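Local coordinates for aminoacyl-tRNA synthetase (Cryptosporidium parvum, PDB 5F9Z), which is a prolyl-tRNA synthetase, probably charging tRNA with proline at the expense of ATP, and is held here with halofuginone and an ATP analogue, at residues Ser37-Tyr42 / Arg52-Phe57; Glu200-Thr205 / Pro297-Val302; Asp289-Val294 / Val378-Met383; Val304-Ile309 / Leu361-Gly366. All coordinates share one frame; numbering follows the deposited sequence.

Interaction 1 of 4, residues Ser37-Tyr42 / Arg52-Phe57; sequences SEMIEY and RPWSYF
The carbonyl of M39 meets the start of helix 53-71, and the packing is closest here. R52, in the N-cap position, sends its backbone N to M39 O at 3.0 Å, meeting the oxygen from above the carbonyl plane. S55 holds OG between its backbone N and carbonyl carbon (chi1 65°), which leaves M39 O, at 2.8 Å, and R52 O, at 3.1 Å, both within reach of OG. Beside these polar atoms, M39 CG rests 3.5 Å from S55 CB and also reaches the edge of the W54 ring, 3.9 Å from CD1.

The partly exposed side is looser and electrostatic. E38 lays CB and CG over one face of the R52 guanidinium and forms a long salt bridge, OE2 to R52 NH2 at 3.7 Å; E41 OE1 makes another with R52 NH1 at 3.3 Å. Both oxygens stand well out of the guanidinium plane, so these pairs rest on charge and not on directed N-H bonds. R52 NH1 instead donates to a water that also lies within bonding reach of I40 O.

E38, with positive phi, closes helix 26-36 in a Schellman motif. K357 pairs with E38 and lies against W54 in a cation-pi contact; W354 of helix 347-356 flanks W54, and strand 40-42 pairs with strand 49-51.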
loop_
_atom_site.group_PDB
_atom_site.type_symbol
_atom_site.label_atom_id
_atom_site.label_comp_id
_atom_site.label_asym_id
_atom_site.label_seq_id
_atom_site.Cartn_x
_atom_site.Cartn_y
_atom_site.Cartn_z
ATOM N N SER A 37 16.694 8.222 4.068
ATOM C CA SER A 37 16.140 7.587 5.255
ATOM C C SER A 37 16.597 6.144 5.418
ATOM O O SER A 37 16.141 5.472 6.350
ATOM C CB SER A 37 14.613 7.634 5.217
ATOM O OG SER A 37 14.108 6.824 4.169
ATOM N N GLU A 38 17.472 5.660 4.533
ATOM C CA GLU A 38 17.979 4.288 4.576
ATOM C C GLU A 38 16.849 3.274 4.413
ATOM O O GLU A 38 16.833 2.222 5.053
ATOM C CB GLU A 38 18.773 4.030 5.857
ATOM C CG GLU A 38 19.999 4.917 5.993
ATOM C CD GLU A 38 20.744 4.692 7.289
ATOM O OE1 GLU A 38 20.085 4.594 8.346
ATOM O OE2 GLU A 38 21.989 4.608 7.249
ATOM N N MET A 39 15.892 3.601 3.546
ATOM C CA MET A 39 14.827 2.676 3.180
ATOM C C MET A 39 15.181 1.848 1.953
ATOM O O MET A 39 14.915 0.641 1.922
ATOM C CB MET A 39 13.529 3.441 2.907
ATOM C CG MET A 39 12.581 3.556 4.082
ATOM S SD MET A 39 10.951 4.079 3.518
ATOM C CE MET A 39 9.958 3.732 4.964
ATOM N N ILE A 40 15.782 2.477 0.947
ATOM C CA ILE A 40 15.930 1.893 -0.380
ATOM C C ILE A 40 17.346 2.133 -0.883
ATOM O O ILE A 40 17.916 3.209 -0.679
ATOM C CB ILE A 40 14.892 2.488 -1.359
ATOM C CG1 ILE A 40 13.501 1.931 -1.062
ATOM C CG2 ILE A 40 15.275 2.224 -2.809
ATOM C CD1 ILE A 40 13.398 0.444 -1.274
ATOM N N GLU A 41 17.916 1.118 -1.528
ATOM C CA GLU A 41 19.133 1.256 -2.314
ATOM C C GLU A 41 18.815 0.898 -3.757
ATOM O O GLU A 41 18.178 -0.129 -4.018
ATOM C CB GLU A 41 20.253 0.358 -1.780
ATOM C CG GLU A 41 20.906 0.853 -0.501
ATOM C CD GLU A 41 21.834 2.033 -0.729
ATOM O OE1 GLU A 41 22.261 2.649 0.269
ATOM O OE2 GLU A 41 22.141 2.341 -1.901
ATOM N N TYR A 42 19.245 1.745 -4.688
ATOM C CA TYR A 42 19.044 1.452 -6.099
ATOM C C TYR A 42 19.972 0.326 -6.540
ATOM O O TYR A 42 21.123 0.238 -6.107
ATOM C CB TYR A 42 19.282 2.702 -6.947
ATOM C CG TYR A 42 18.196 3.745 -6.807
ATOM C CD1 TYR A 42 16.985 3.607 -7.472
ATOM C CD2 TYR A 42 18.382 4.867 -6.011
ATOM C CE1 TYR A 42 15.989 4.557 -7.348
ATOM C CE2 TYR A 42 17.391 5.823 -5.882
ATOM C CZ TYR A 42 16.197 5.663 -6.552
ATOM O OH TYR A 42 15.209 6.612 -6.425
ATOM N N ARG A 52 15.977 -2.086 2.414
ATOM C CA ARG A 52 16.756 -1.983 3.634
ATOM C C ARG A 52 15.849 -2.173 4.851
ATOM O O ARG A 52 14.627 -2.041 4.749
ATOM C CB ARG A 52 17.472 -0.636 3.687
ATOM C CG ARG A 52 18.459 -0.429 2.549
ATOM C CD ARG A 52 19.270 0.845 2.724
ATOM N NE ARG A 52 20.219 0.747 3.829
ATOM C CZ ARG A 52 21.122 1.678 4.122
ATOM N NH1 ARG A 52 21.200 2.780 3.388
ATOM N NH2 ARG A 52 21.945 1.508 5.146
ATOM N N PRO A 53 16.425 -2.504 6.013
ATOM C CA PRO A 53 15.590 -2.809 7.190
ATOM C C PRO A 53 14.573 -1.739 7.548
ATOM O O PRO A 53 13.501 -2.074 8.069
ATOM C CB PRO A 53 16.629 -2.986 8.305
ATOM C CG PRO A 53 17.838 -3.481 7.602
ATOM C CD PRO A 53 17.851 -2.782 6.270
ATOM N N TRP A 54 14.864 -0.461 7.288
ATOM C CA TRP A 54 13.931 0.591 7.675
ATOM C C TRP A 54 12.632 0.514 6.882
ATOM O O TRP A 54 11.568 0.863 7.404
ATOM C CB TRP A 54 14.579 1.964 7.505
ATOM C CG TRP A 54 13.939 3.024 8.344
ATOM C CD1 TRP A 54 13.068 3.989 7.926
ATOM C CD2 TRP A 54 14.109 3.220 9.753
ATOM N NE1 TRP A 54 12.692 4.778 8.986
ATOM C CE2 TRP A 54 13.316 4.326 10.120
ATOM C CE3 TRP A 54 14.857 2.570 10.740
ATOM C CZ2 TRP A 54 13.251 4.795 11.431
ATOM C CZ3 TRP A 54 14.791 3.038 12.040
ATOM C CH2 TRP A 54 13.993 4.138 12.373
ATOM N N SER A 55 12.694 0.064 5.629
ATOM C CA SER A 55 11.485 -0.145 4.843
ATOM C C SER A 55 10.963 -1.571 4.965
ATOM O O SER A 55 9.746 -1.784 4.968
ATOM C CB SER A 55 11.741 0.186 3.370
ATOM O OG SER A 55 12.678 -0.711 2.798
ATOM N N TYR A 56 11.861 -2.554 5.071
ATOM C CA TYR A 56 11.420 -3.942 5.155
ATOM C C TYR A 56 10.688 -4.225 6.461
ATOM O O TYR A 56 9.863 -5.143 6.519
ATOM C CB TYR A 56 12.608 -4.890 4.995
ATOM C CG TYR A 56 12.194 -6.335 4.851
ATOM C CD1 TYR A 56 11.586 -6.788 3.686
ATOM C CD2 TYR A 56 12.401 -7.244 5.879
ATOM C CE1 TYR A 56 11.199 -8.106 3.547
ATOM C CE2 TYR A 56 12.018 -8.567 5.749
ATOM C CZ TYR A 56 11.417 -8.991 4.580
ATOM O OH TYR A 56 11.033 -10.304 4.443
ATOM N N PHE A 57 10.981 -3.458 7.515
ATOM C CA PHE A 57 10.200 -3.566 8.744
ATOM C C PHE A 57 8.731 -3.260 8.484
ATOM O O PHE A 57 7.844 -3.928 9.027
ATOM C CB PHE A 57 10.760 -2.623 9.812
ATOM C CG PHE A 57 9.940 -2.576 11.076
ATOM C CD1 PHE A 57 8.863 -1.706 11.194
ATOM C CD2 PHE A 57 10.251 -3.392 12.151
ATOM C CE1 PHE A 57 8.109 -1.663 12.351
ATOM C CE2 PHE A 57 9.503 -3.348 13.313
ATOM C CZ PHE A 57 8.431 -2.482 13.413
HETATM O O HOH W 1 17.678 0.756 6.824
HETATM O O HOH W 2 19.479 3.971 1.539
#

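Interaction 2 of 4, residues Glu200-Thr205 / Pro297-Val302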
loop_
_atom_site.group_PDB
_atom_site.type_symbol
_atom_site.label_atom_id
_atom_site.label_comp_id
_atom_site.label_asym_id
_atom_site.label_seq_id
_atom_site.Cartn_x
_atom_site.Cartn_y
_atom_site.Cartn_z
ATOM N N GLU A 200 -5.870 2.063 5.686
ATOM C CA GLU A 200 -6.414 3.144 6.500
ATOM C C GLU A 200 -6.096 2.981 7.984
ATOM O O GLU A 200 -5.700 3.948 8.643
ATOM C CB GLU A 200 -7.928 3.250 6.287
ATOM C CG GLU A 200 -8.321 3.577 4.854
ATOM C CD GLU A 200 -9.653 4.292 4.757
ATOM O OE1 GLU A 200 -10.126 4.521 3.624
ATOM O OE2 GLU A 200 -10.226 4.633 5.813
ATOM N N ASP A 201 -6.265 1.776 8.531
ATOM C CA ASP A 201 -6.029 1.587 9.959
ATOM C C ASP A 201 -4.544 1.452 10.275
ATOM O O ASP A 201 -4.078 1.960 11.301
ATOM C CB ASP A 201 -6.793 0.361 10.465
ATOM C CG ASP A 201 -8.294 0.522 10.347
ATOM O OD1 ASP A 201 -8.793 1.644 10.572
ATOM O OD2 ASP A 201 -8.977 -0.475 10.028
ATOM N N LEU A 202 -3.788 0.777 9.411
ATOM C CA LEU A 202 -2.374 0.534 9.673
ATOM C C LEU A 202 -1.480 1.593 9.033
ATOM O O LEU A 202 -0.599 2.149 9.697
ATOM C CB LEU A 202 -1.983 -0.862 9.178
ATOM C CG LEU A 202 -0.590 -1.370 9.551
ATOM C CD1 LEU A 202 -0.507 -1.667 11.042
ATOM C CD2 LEU A 202 -0.224 -2.600 8.732
ATOM N N LEU A 203 -1.693 1.885 7.752
ATOM C CA LEU A 203 -0.856 2.824 7.018
ATOM C C LEU A 203 -1.405 4.246 7.018
ATOM O O LEU A 203 -0.760 5.139 6.457
ATOM C CB LEU A 203 -0.674 2.347 5.573
ATOM C CG LEU A 203 -0.131 0.927 5.397
ATOM C CD1 LEU A 203 -0.034 0.576 3.923
ATOM C CD2 LEU A 203 1.220 0.776 6.077
ATOM N N ALA A 204 -2.574 4.473 7.625
ATOM C CA ALA A 204 -3.196 5.799 7.684
ATOM C C ALA A 204 -3.383 6.396 6.292
ATOM O O ALA A 204 -3.382 7.618 6.117
ATOM C CB ALA A 204 -2.394 6.750 8.577
ATOM N N THR A 205 -3.556 5.536 5.289
ATOM C CA THR A 205 -3.669 5.964 3.903
ATOM C C THR A 205 -5.101 5.784 3.428
ATOM O O THR A 205 -5.613 4.654 3.445
ATOM C CB THR A 205 -2.711 5.171 3.016
ATOM O OG1 THR A 205 -1.375 5.299 3.523
ATOM C CG2 THR A 205 -2.757 5.690 1.587
ATOM N N PRO A 297 2.542 5.671 13.376
ATOM C CA PRO A 297 3.123 4.957 14.526
ATOM C C PRO A 297 2.943 3.447 14.473
ATOM O O PRO A 297 3.738 2.726 15.089
ATOM C CB PRO A 297 2.380 5.565 15.723
ATOM C CG PRO A 297 1.996 6.927 15.263
ATOM C CD PRO A 297 1.694 6.800 13.795
ATOM N N LYS A 298 1.936 2.946 13.756
ATOM C CA LYS A 298 1.709 1.508 13.687
ATOM C C LYS A 298 2.720 0.787 12.804
ATOM O O LYS A 298 2.836 -0.440 12.902
ATOM C CB LYS A 298 0.290 1.217 13.193
ATOM C CG LYS A 298 -0.791 1.553 14.204
ATOM C CD LYS A 298 -2.143 1.029 13.755
ATOM C CE LYS A 298 -3.197 1.211 14.834
ATOM N NZ LYS A 298 -4.521 0.678 14.407
ATOM N N VAL A 299 3.454 1.506 11.951
ATOM C CA VAL A 299 4.445 0.897 11.073
ATOM C C VAL A 299 5.819 1.529 11.212
ATOM O O VAL A 299 6.772 1.049 10.596
ATOM C CB VAL A 299 3.995 0.938 9.598
ATOM C CG1 VAL A 299 2.721 0.144 9.409
ATOM C CG2 VAL A 299 3.808 2.377 9.141
ATOM N N ALA A 300 5.958 2.591 11.997
ATOM C CA ALA A 300 7.254 3.230 12.181
ATOM C C ALA A 300 8.221 2.270 12.867
ATOM O O ALA A 300 7.902 1.755 13.950
ATOM C CB ALA A 300 7.114 4.514 12.998
ATOM N N PRO A 301 9.393 1.993 12.281
ATOM C CA PRO A 301 10.338 1.075 12.944
ATOM C C PRO A 301 10.733 1.528 14.337
ATOM O O PRO A 301 10.864 0.699 15.246
ATOM C CB PRO A 301 11.538 1.060 11.984
ATOM C CG PRO A 301 10.963 1.445 10.658
ATOM C CD PRO A 301 9.870 2.424 10.957
ATOM N N VAL A 302 10.921 2.829 14.530
ATOM C CA VAL A 302 11.179 3.409 15.842
ATOM C C VAL A 302 10.138 4.493 16.076
ATOM O O VAL A 302 10.096 5.487 15.341
ATOM C CB VAL A 302 12.600 3.981 15.956
ATOM C CG1 VAL A 302 12.776 4.694 17.284
ATOM C CG2 VAL A 302 13.631 2.871 15.806
HETATM O O HOH W 3 -5.828 3.358 13.101
#
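L202 swings CG anti to its backbone N (chi1 -171°), which helps bring L202 CG to 3.6 Å from V299 CG1. L203, with CG anti to the carbonyl carbon (chi1 -55°), starts out pointing away from 297-302, yet its extended branch returns CD2 to 3.7 Å from the same V299 methyl. V299 CG1 therefore touches both leucines, its side chain meeting that of L203 at about a right angle.

Alongside, K298 runs fully extended past the last turn of helix 181-202. Its CB touches L202 CD1 at 3.7 Å and its CD passes 3.3 Å from D201 O, so its methylenes, as well as its tip, touch the helix end. At the tip, NZ makes a weak hydrogen bond to D201 O (3.4 Å), reinforced by a water that donates to D201 O and accepts from NZ. D201 turns its carboxylate elsewhere, to S197.

A204, with positive phi, ends the helix; T205 OG1 and H287 satisfy L203 O, while Q405 of helix 393-417 binds L202 O. The contact thus joins the end of a catalytic-core helix to the connection leading into strand 304-308. Its buried side chains meet through apolar atoms alone, and its exposed side relies on a lysine that lays its hydrocarbon chain along the helix end, so hydrophobic burial probably contributes more here than charge, D201 OD1 lying 5.8 Å from K298 NZ.

Interaction 3 of 4, residues Asp289-Val294 / Val378-Met383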
loop_
_atom_site.group_PDB
_atom_site.type_symbol
_atom_site.label_atom_id
_atom_site.label_comp_id
_atom_site.label_asym_id
_atom_site.label_seq_id
_atom_site.Cartn_x
_atom_site.Cartn_y
_atom_site.Cartn_z
ATOM N N ASP A 289 6.913 14.719 4.043
ATOM C CA ASP A 289 6.967 16.161 3.835
ATOM C C ASP A 289 8.369 16.536 3.357
ATOM O O ASP A 289 9.157 15.694 2.909
ATOM C CB ASP A 289 6.551 16.911 5.111
ATOM C CG ASP A 289 7.355 16.497 6.337
ATOM O OD1 ASP A 289 8.560 16.197 6.207
ATOM O OD2 ASP A 289 6.773 16.480 7.442
ATOM N N ASN A 290 8.698 17.826 3.455
ATOM C CA ASN A 290 9.992 18.326 3.009
ATOM C C ASN A 290 11.126 17.999 3.969
ATOM O O ASN A 290 12.291 18.203 3.612
ATOM C CB ASN A 290 9.923 19.839 2.790
ATOM C CG ASN A 290 9.245 20.208 1.486
ATOM O OD1 ASN A 290 8.636 19.361 0.829
ATOM N ND2 ASN A 290 9.350 21.474 1.102
ATOM N N LYS A 291 10.823 17.509 5.170
ATOM C CA LYS A 291 11.861 17.042 6.079
ATOM C C LYS A 291 12.219 15.581 5.859
ATOM O O LYS A 291 13.269 15.135 6.338
ATOM C CB LYS A 291 11.427 17.233 7.534
ATOM C CG LYS A 291 11.137 18.668 7.916
ATOM C CD LYS A 291 10.747 18.760 9.378
ATOM C CE LYS A 291 10.432 20.186 9.769
ATOM N NZ LYS A 291 10.161 20.301 11.225
ATOM N N GLY A 292 11.376 14.830 5.155
ATOM C CA GLY A 292 11.630 13.425 4.915
ATOM C C GLY A 292 10.423 12.556 5.194
ATOM O O GLY A 292 9.283 12.968 4.958
ATOM N N LEU A 293 10.663 11.352 5.703
ATOM C CA LEU A 293 9.578 10.426 5.988
ATOM C C LEU A 293 8.676 10.954 7.097
ATOM O O LEU A 293 9.118 11.646 8.018
ATOM C CB LEU A 293 10.128 9.061 6.403
ATOM C CG LEU A 293 10.689 8.120 5.342
ATOM C CD1 LEU A 293 11.251 6.889 6.021
ATOM C CD2 LEU A 293 9.609 7.732 4.348
ATOM N N VAL A 294 7.395 10.621 6.989
ATOM C CA VAL A 294 6.440 10.735 8.084
ATOM C C VAL A 294 5.736 9.390 8.159
ATOM O O VAL A 294 4.958 9.041 7.265
ATOM C CB VAL A 294 5.433 11.874 7.882
ATOM C CG1 VAL A 294 4.368 11.829 8.965
ATOM C CG2 VAL A 294 6.143 13.220 7.891
ATOM N N VAL A 378 9.014 16.248 21.066
ATOM C CA VAL A 378 8.802 16.973 19.819
ATOM C C VAL A 378 8.131 16.018 18.842
ATOM O O VAL A 378 8.658 14.933 18.568
ATOM C CB VAL A 378 10.114 17.522 19.238
ATOM C CG1 VAL A 378 9.836 18.335 17.981
ATOM C CG2 VAL A 378 10.844 18.364 20.273
ATOM N N VAL A 379 6.975 16.417 18.326
ATOM C CA VAL A 379 6.198 15.590 17.410
ATOM C C VAL A 379 6.709 15.807 15.992
ATOM O O VAL A 379 6.993 16.938 15.583
ATOM C CB VAL A 379 4.696 15.910 17.528
ATOM C CG1 VAL A 379 3.875 14.930 16.710
ATOM C CG2 VAL A 379 4.266 15.880 18.987
ATOM N N ARG A 380 6.819 14.712 15.235
ATOM C CA ARG A 380 7.503 14.754 13.946
ATOM C C ARG A 380 6.723 15.558 12.910
ATOM O O ARG A 380 7.291 16.417 12.226
ATOM C CB ARG A 380 7.746 13.329 13.445
ATOM C CG ARG A 380 8.146 13.227 11.982
ATOM C CD ARG A 380 9.478 13.907 11.704
ATOM N NE ARG A 380 9.856 13.784 10.299
ATOM C CZ ARG A 380 9.437 14.600 9.339
ATOM N NH1 ARG A 380 8.623 15.608 9.629
ATOM N NH2 ARG A 380 9.830 14.408 8.087
ATOM N N ASP A 381 5.423 15.293 12.775
ATOM C CA ASP A 381 4.688 15.797 11.620
ATOM C C ASP A 381 4.229 17.243 11.766
ATOM O O ASP A 381 3.969 17.893 10.747
ATOM C CB ASP A 381 3.478 14.902 11.333
ATOM C CG ASP A 381 2.473 14.894 12.466
ATOM O OD1 ASP A 381 2.897 14.953 13.640
ATOM O OD2 ASP A 381 1.259 14.828 12.181
ATOM N N ASN A 382 4.123 17.772 12.989
ATOM C CA ASN A 382 3.612 19.126 13.175
ATOM C C ASN A 382 4.474 19.984 14.096
ATOM O O ASN A 382 4.059 21.095 14.447
ATOM C CB ASN A 382 2.172 19.089 13.705
ATOM C CG ASN A 382 2.047 18.328 15.010
ATOM O OD1 ASN A 382 3.042 17.892 15.588
ATOM N ND2 ASN A 382 0.818 18.170 15.487
ATOM N N MET A 383 5.652 19.501 14.500
ATOM C CA MET A 383 6.564 20.241 15.378
ATOM C C MET A 383 5.905 20.631 16.698
ATOM O O MET A 383 6.297 21.613 17.333
ATOM C CB MET A 383 7.131 21.483 14.683
ATOM C CG MET A 383 8.095 21.166 13.559
ATOM S SD MET A 383 9.398 20.029 14.073
ATOM C CE MET A 383 10.229 21.004 15.324
HETATM O O HOH W 4 4.233 16.798 8.312
HETATM O O HOH W 5 7.541 19.105 11.154
#
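R380 and D289 meet tip to tip in a salt bridge between a buried arginine and a partly exposed aspartate, and D289 belongs at the same time to an Asx turn that opens the type I beta turn D289-G292. The grip is end-on and two-pronged: R380 NH2 donates to D289 OD1 at 2.9 Å, nearly straight at 167°, and R380 NH1 donates to the syn lone pair of D289 OD2 at 3.0 Å, more bent at 143°. R380 sets CG anti to its backbone N and bends at chi2 (64°), which turns its end toward D289.

Around this pair, V294 CG2 sits over one guanidinium face, offset toward its rim, and K291 CB lies 3.3 Å from R380 NH2. D289 OD1 also accepts K291 N at 2.8 Å, from the opposite face of its carboxylate plane to R380 NH2. The turn thus helps hold the carboxylate that the arginine grips.

Farther out, E355 O takes the N-H of R380 NE, and R407 of helix 393-417 pairs with D381. The contact joins the chain after helix 278-287 to the end of strand 374-379, in the anticodon-binding region. Last, one water donates to D289 OD2 and to D381 O, each at 2.7 Å, linking the D289 carboxylate to the backbone carbonyl of D381.

Interaction 4 of 4, residues Val304-Ile309 / Leu361-Gly366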
loop_
_atom_site.group_PDB
_atom_site.type_symbol
_atom_site.label_atom_id
_atom_site.label_comp_id
_atom_site.label_asym_id
_atom_site.label_seq_id
_atom_site.Cartn_x
_atom_site.Cartn_y
_atom_site.Cartn_z
ATOM N N VAL A 304 9.696 6.182 19.117
ATOM C CA VAL A 304 10.277 7.213 19.968
ATOM C C VAL A 304 11.789 7.051 19.960
ATOM O O VAL A 304 12.302 5.957 20.216
ATOM C CB VAL A 304 9.742 7.140 21.410
ATOM C CG1 VAL A 304 10.439 8.172 22.282
ATOM C CG2 VAL A 304 8.233 7.343 21.436
ATOM N N ILE A 305 12.500 8.136 19.667
ATOM C CA ILE A 305 13.952 8.179 19.776
ATOM C C ILE A 305 14.303 9.084 20.949
ATOM O O ILE A 305 13.814 10.217 21.041
ATOM C CB ILE A 305 14.613 8.651 18.466
ATOM C CG1 ILE A 305 16.138 8.627 18.595
ATOM C CG2 ILE A 305 14.111 10.027 18.039
ATOM C CD1 ILE A 305 16.713 7.232 18.699
ATOM N N ILE A 306 15.115 8.571 21.867
ATOM C CA ILE A 306 15.513 9.305 23.062
ATOM C C ILE A 306 16.877 9.920 22.784
ATOM O O ILE A 306 17.876 9.207 22.645
ATOM C CB ILE A 306 15.544 8.401 24.300
ATOM C CG1 ILE A 306 14.169 7.767 24.530
ATOM C CG2 ILE A 306 15.974 9.194 25.526
ATOM C CD1 ILE A 306 14.107 6.870 25.748
ATOM N N ILE A 307 16.920 11.246 22.699
ATOM C CA ILE A 307 18.149 11.957 22.362
ATOM C C ILE A 307 18.599 12.776 23.566
ATOM O O ILE A 307 18.084 13.882 23.791
ATOM C CB ILE A 307 17.952 12.848 21.125
ATOM C CG1 ILE A 307 17.433 12.015 19.951
ATOM C CG2 ILE A 307 19.253 13.540 20.756
ATOM C CD1 ILE A 307 17.153 12.824 18.704
ATOM N N PRO A 308 19.538 12.278 24.367
ATOM C CA PRO A 308 20.056 13.086 25.476
ATOM C C PRO A 308 20.910 14.233 24.961
ATOM O O PRO A 308 21.693 14.076 24.021
ATOM C CB PRO A 308 20.885 12.086 26.288
ATOM C CG PRO A 308 21.284 11.043 25.296
ATOM C CD PRO A 308 20.134 10.931 24.335
ATOM N N ILE A 309 20.745 15.399 25.583
ATOM C CA ILE A 309 21.503 16.584 25.199
ATOM C C ILE A 309 22.950 16.404 25.631
ATOM O O ILE A 309 23.312 16.695 26.777
ATOM C CB ILE A 309 20.897 17.862 25.807
ATOM C CG1 ILE A 309 19.410 17.954 25.470
ATOM C CG2 ILE A 309 21.634 19.092 25.300
ATOM C CD1 ILE A 309 19.123 17.894 23.993
ATOM N N LEU A 361 8.134 10.458 17.489
ATOM C CA LEU A 361 8.430 11.356 18.595
ATOM C C LEU A 361 9.910 11.280 18.933
ATOM O O LEU A 361 10.519 10.209 18.858
ATOM C CB LEU A 361 7.601 11.002 19.839
ATOM C CG LEU A 361 6.089 10.831 19.676
ATOM C CD1 LEU A 361 5.484 10.262 20.949
ATOM C CD2 LEU A 361 5.429 12.152 19.312
ATOM N N ARG A 362 10.488 12.418 19.304
ATOM C CA ARG A 362 11.838 12.455 19.840
ATOM C C ARG A 362 11.798 13.027 21.250
ATOM O O ARG A 362 11.054 13.973 21.528
ATOM C CB ARG A 362 12.792 13.272 18.954
ATOM C CG ARG A 362 12.598 14.776 18.978
ATOM C CD ARG A 362 13.907 15.470 18.638
ATOM N NE ARG A 362 13.743 16.892 18.356
ATOM C CZ ARG A 362 13.586 17.395 17.136
ATOM N NH1 ARG A 362 13.568 16.588 16.084
ATOM N NH2 ARG A 362 13.445 18.702 16.966
ATOM N N PHE A 363 12.579 12.426 22.141
ATOM C CA PHE A 363 12.686 12.868 23.525
ATOM C C PHE A 363 14.025 13.567 23.705
ATOM O O PHE A 363 15.079 12.957 23.498
ATOM C CB PHE A 363 12.563 11.695 24.499
ATOM C CG PHE A 363 11.180 11.104 24.584
ATOM C CD1 PHE A 363 10.130 11.629 23.849
ATOM C CD2 PHE A 363 10.931 10.026 25.419
ATOM C CE1 PHE A 363 8.863 11.081 23.934
ATOM C CE2 PHE A 363 9.668 9.478 25.512
ATOM C CZ PHE A 363 8.633 10.006 24.768
ATOM N N GLU A 364 13.981 14.840 24.078
ATOM C CA GLU A 364 15.178 15.609 24.388
ATOM C C GLU A 364 15.376 15.595 25.899
ATOM O O GLU A 364 14.522 16.086 26.644
ATOM C CB GLU A 364 15.058 17.038 23.861
ATOM C CG GLU A 364 14.785 17.111 22.367
ATOM C CD GLU A 364 14.596 18.530 21.873
ATOM O OE1 GLU A 364 14.654 19.464 22.701
ATOM O OE2 GLU A 364 14.388 18.711 20.655
ATOM N N VAL A 365 16.491 15.025 26.345
ATOM C CA VAL A 365 16.767 14.830 27.765
ATOM C C VAL A 365 18.030 15.616 28.095
ATOM O O VAL A 365 19.148 15.153 27.840
ATOM C CB VAL A 365 16.922 13.350 28.128
ATOM C CG1 VAL A 365 17.187 13.194 29.618
ATOM C CG2 VAL A 365 15.678 12.574 27.719
ATOM N N GLY A 366 17.856 16.806 28.664
ATOM C CA GLY A 366 18.967 17.619 29.094
ATOM C C GLY A 366 18.952 17.836 30.593
ATOM O O GLY A 366 18.146 17.243 31.317
#
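V304-P308 and L361-V365 are adjacent parallel strands, their directions 20° apart, in the mixed sheet of the anticodon-binding domain. The backbone bonds show the alternation expected of parallel pairing, in which one residue uses both its N-H and its C=O on two residues of the partner. I305 N donates to L361 O (3.0 Å) and I305 O accepts from F363 N (2.8 Å); I307 then does the same, its N reaching F363 O at 2.6 Å and its O taking V365 N at 3.2 Å. I309 N closes the series on V365 O at 2.8 Å. CA-H...O contacts, such as V304 CA to L361 O, fill in between.

Apolar packing dominates the face carrying V304, I306, F363 and V365. V304 points CG1 anti to its backbone N (chi1 176°), which puts this methyl over the middle of the F363 ring, 3.4 Å from the centroid and 6° off the normal: a face-on CH-pi contact. I306 reaches the same ring with CG1, while its CG2 meets CG2 of V365.

The other face mixes apolar and charged groups. I305 CG2 packs on R362 CB, and R362 NE binds the anti lone pair of E364 OE2 at 3.0 Å within its own strand. R362 NH1 has a second acidic partner, E355, in a salt bridge.

Helix 317-332 covers the F363 face through V326 and L330, whereas helix 347-356 lies on the opposite face, with W354 on I305 and Y351 on I307. Strands 337-339 and 374-379 flank the pair.

Interaction 4 is the sheet interior of the anticodon-binding region, built on regular backbone bonds, and interaction 3 borders it: strands 361-365 and 374-379 are neighbours, with V378 N probably bonded to R362 O. Chemistry shifts with place: interaction 3 makes a directed salt bridge, whereas the charges of interaction 1 lie on a partly exposed side and are undirected. Interaction 2 is a small apolar contact with an exposed lysine. Segments 289-294 and 297-302 come from the same connection between helix 278-287 and strand 304-308, so interactions 2 and 3 fix it at successive points. Interaction 1 packs on both, W54 and F57 meeting P301 while S37 and M39 meet L293.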